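Local coordinates for protein putative transcriptional regulator, LysR family (Vibrio parahaemolyticus, PDB 3OXN) that probably acts as a DNA-binding transcription factor of the LysR family, represented here by its substrate-binding (effector) domain, which pairs two-fold symmetrically with a second copy in the crystal, at the interface of chains A and B. Residues are numbered along the deposited sequence; one frame, centred on the assembly and turned at random. Chains: chain A/B, Putative transcriptional regulator, LysR family.

The interface of chains A and B. Residues chain A 144-145, 152, 155-156, 160; chain B 38-39, 42.
B:Tyr42 reaches tip to tip toward A:Val144 in a contact between two LysR substrate-binding domains. Helix 33-44 of chain B, which carries B:Tyr42, packs on strand 142-146, helix 151-156 and the following loop residue A:Leu160 of chain A.

The polar contact is a hydrogen bond: the phenol hydroxyl OH of B:Tyr42 donates to the backbone carbonyl O of A:Val144 at 2.5 Å. The hydroxyl is tilted 34° from the carbonyl plane, and the angle at the carbonyl oxygen is 146°. The bond anchors the far end of the ring to the strand.

In the carbon-carbon contacts, chain A lies over one face of the tyrosine ring. Methyl CG1 of A:Val144 meets ring atom CE1 of B:Tyr42 at 3.6 Å. A:Leu160 crosses the tyrosine at about a right angle, its CD1 lying 3.8 Å from ring atom CD1. A:Ile156 is on the same face, beyond the CD2/CE2 side. Its CG1 sits between the backbone N and the carbonyl carbon (chi1 67°), which carries A:Ile156 CD1 above the ring near CE2. Its CG2 is anti to the carbonyl carbon and lies near the ring's rim, 3.8 Å from CD2 of B:Tyr42. The same CG2 also touches CB of B:Leu38 at 4.1 Å. Branch CD1 of B:Leu38 packs against CB of A:Ala152 at 4.1 Å.

Separately, CG of B:Pro39 packs against the backbone carbonyl of A:Ala155, 3.8 Å from its O. The two-fold repeats the patch with the chains exchanged. LysR effector domains commonly pair in two-fold fashion, so a biological dimer is plausible, though the crystal alone does not prove it.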
ATOM      1  N   VAL A 144       7.487   3.361 -17.498  1.00 40.05           N
ATOM      2  CA  VAL A 144       7.826   1.948 -17.378  1.00 37.17           C
ATOM      3  C   VAL A 144       7.143   1.240 -16.197  1.00 38.18           C
ATOM      4  O   VAL A 144       6.959   0.023 -16.210  1.00 37.52           O
ATOM      5  CB  VAL A 144       9.355   1.784 -17.284  1.00 36.27           C
ATOM      6  CG1 VAL A 144       9.724   0.653 -16.368  1.00 37.98           C
ATOM      7  CG2 VAL A 144       9.948   1.589 -18.663  1.00 42.19           C
ATOM      8  N   LEU A 145       6.771   1.992 -15.170  1.00 37.66           N
ATOM      9  CA  LEU A 145       6.166   1.384 -13.986  1.00 37.75           C
ATOM     10  C   LEU A 145       5.157   2.301 -13.292  1.00 38.96           C
ATOM     11  O   LEU A 145       5.425   3.480 -13.050  1.00 37.92           O
ATOM     12  CB  LEU A 145       7.248   0.927 -13.001  1.00 37.33           C
ATOM     13  CG  LEU A 145       6.801   0.432 -11.622  1.00 38.00           C
ATOM     14  CD1 LEU A 145       5.706  -0.617 -11.741  1.00 37.52           C
ATOM     15  CD2 LEU A 145       7.993  -0.110 -10.815  1.00 37.54           C
ATOM     16  N   ALA A 152       8.036  -1.587  -5.167  1.00 41.41           N
ATOM     17  CA  ALA A 152       8.089  -2.108  -6.535  1.00 43.03           C
ATOM     18  C   ALA A 152       9.079  -1.307  -7.374  1.00 40.49           C
ATOM     19  O   ALA A 152       9.898  -1.877  -8.088  1.00 39.88           O
ATOM     20  CB  ALA A 152       6.696  -2.100  -7.187  1.00 40.44           C
ATOM     21  N   ALA A 155      12.479  -2.024  -6.274  1.00 41.13           N
ATOM     22  CA  ALA A 155      12.945  -3.261  -6.887  1.00 35.36           C
ATOM     23  C   ALA A 155      13.741  -3.057  -8.166  1.00 36.59           C
ATOM     24  O   ALA A 155      14.609  -3.859  -8.484  1.00 40.85           O
ATOM     25  CB  ALA A 155      11.775  -4.187  -7.145  1.00 35.74           C
ATOM     26  N   ILE A 156      13.448  -1.998  -8.911  1.00 38.83           N
ATOM     27  CA  ILE A 156      14.129  -1.785 -10.191  1.00 40.32           C
ATOM     28  C   ILE A 156      14.907  -0.466 -10.254  1.00 41.13           C
ATOM     29  O   ILE A 156      15.439  -0.089 -11.304  1.00 40.56           O
ATOM     30  CB  ILE A 156      13.150  -1.865 -11.377  1.00 39.26           C
ATOM     31  CG1 ILE A 156      12.164  -0.696 -11.340  1.00 39.88           C
ATOM     32  CG2 ILE A 156      12.406  -3.196 -11.359  1.00 41.63           C
ATOM     33  CD1 ILE A 156      11.492  -0.407 -12.674  1.00 39.24           C
ATOM     34  N   LEU A 160      17.336  -0.500 -14.411  1.00 36.02           N
ATOM     35  CA  LEU A 160      16.793   0.585 -15.242  1.00 41.08           C
ATOM     36  C   LEU A 160      16.990   1.990 -14.652  1.00 40.42           C
ATOM     37  O   LEU A 160      16.692   2.234 -13.483  1.00 44.66           O
ATOM     38  CB  LEU A 160      15.299   0.378 -15.492  1.00 45.63           C
ATOM     39  CG  LEU A 160      14.793  -0.842 -16.267  1.00 48.57           C
ATOM     40  CD1 LEU A 160      13.343  -0.616 -16.675  1.00 41.71           C
ATOM     41  CD2 LEU A 160      15.654  -1.140 -17.502  1.00 50.53           C
TER
ATOM     42  N   LEU B  38       9.969  -8.595 -10.239  1.00 36.29           N
ATOM     43  CA  LEU B  38      10.226  -7.542 -11.213  1.00 36.18           C
ATOM     44  C   LEU B  38      11.646  -7.462 -11.830  1.00 40.56           C
ATOM     45  O   LEU B  38      11.782  -7.320 -13.057  1.00 38.65           O
ATOM     46  CB  LEU B  38       9.751  -6.193 -10.686  1.00 35.80           C
ATOM     47  CG  LEU B  38       8.268  -5.909 -10.895  1.00 35.22           C
ATOM     48  CD1 LEU B  38       7.895  -4.661 -10.138  1.00 36.94           C
ATOM     49  CD2 LEU B  38       7.943  -5.726 -12.366  1.00 35.03           C
ATOM     50  N   PRO B  39      12.701  -7.552 -10.999  1.00 40.92           N
ATOM     51  CA  PRO B  39      14.043  -7.486 -11.592  1.00 40.80           C
ATOM     52  C   PRO B  39      14.164  -8.462 -12.760  1.00 46.24           C
ATOM     53  O   PRO B  39      14.678  -8.122 -13.833  1.00 48.31           O
ATOM     54  CB  PRO B  39      14.957  -7.916 -10.441  1.00 43.05           C
ATOM     55  CG  PRO B  39      14.184  -7.556  -9.193  1.00 38.26           C
ATOM     56  CD  PRO B  39      12.743  -7.794  -9.545  1.00 39.12           C
ATOM     57  N   TYR B  42      12.011  -7.334 -15.923  1.00 46.25           N
ATOM     58  CA  TYR B  42      12.648  -6.254 -16.682  1.00 43.62           C
ATOM     59  C   TYR B  42      13.959  -6.699 -17.296  1.00 45.63           C
ATOM     60  O   TYR B  42      14.320  -6.269 -18.393  1.00 47.11           O
ATOM     61  CB  TYR B  42      12.815  -4.994 -15.829  1.00 40.36           C
ATOM     62  CG  TYR B  42      11.517  -4.240 -15.760  1.00 41.59           C
ATOM     63  CD1 TYR B  42      11.014  -3.622 -16.881  1.00 43.23           C
ATOM     64  CD2 TYR B  42      10.770  -4.186 -14.592  1.00 41.24           C
ATOM     65  CE1 TYR B  42       9.826  -2.961 -16.850  1.00 41.65           C
ATOM     66  CE2 TYR B  42       9.571  -3.516 -14.552  1.00 38.78           C
ATOM     67  CZ  TYR B  42       9.106  -2.911 -15.693  1.00 39.36           C
ATOM     68  OH  TYR B  42       7.917  -2.232 -15.708  1.00 40.79           O
TER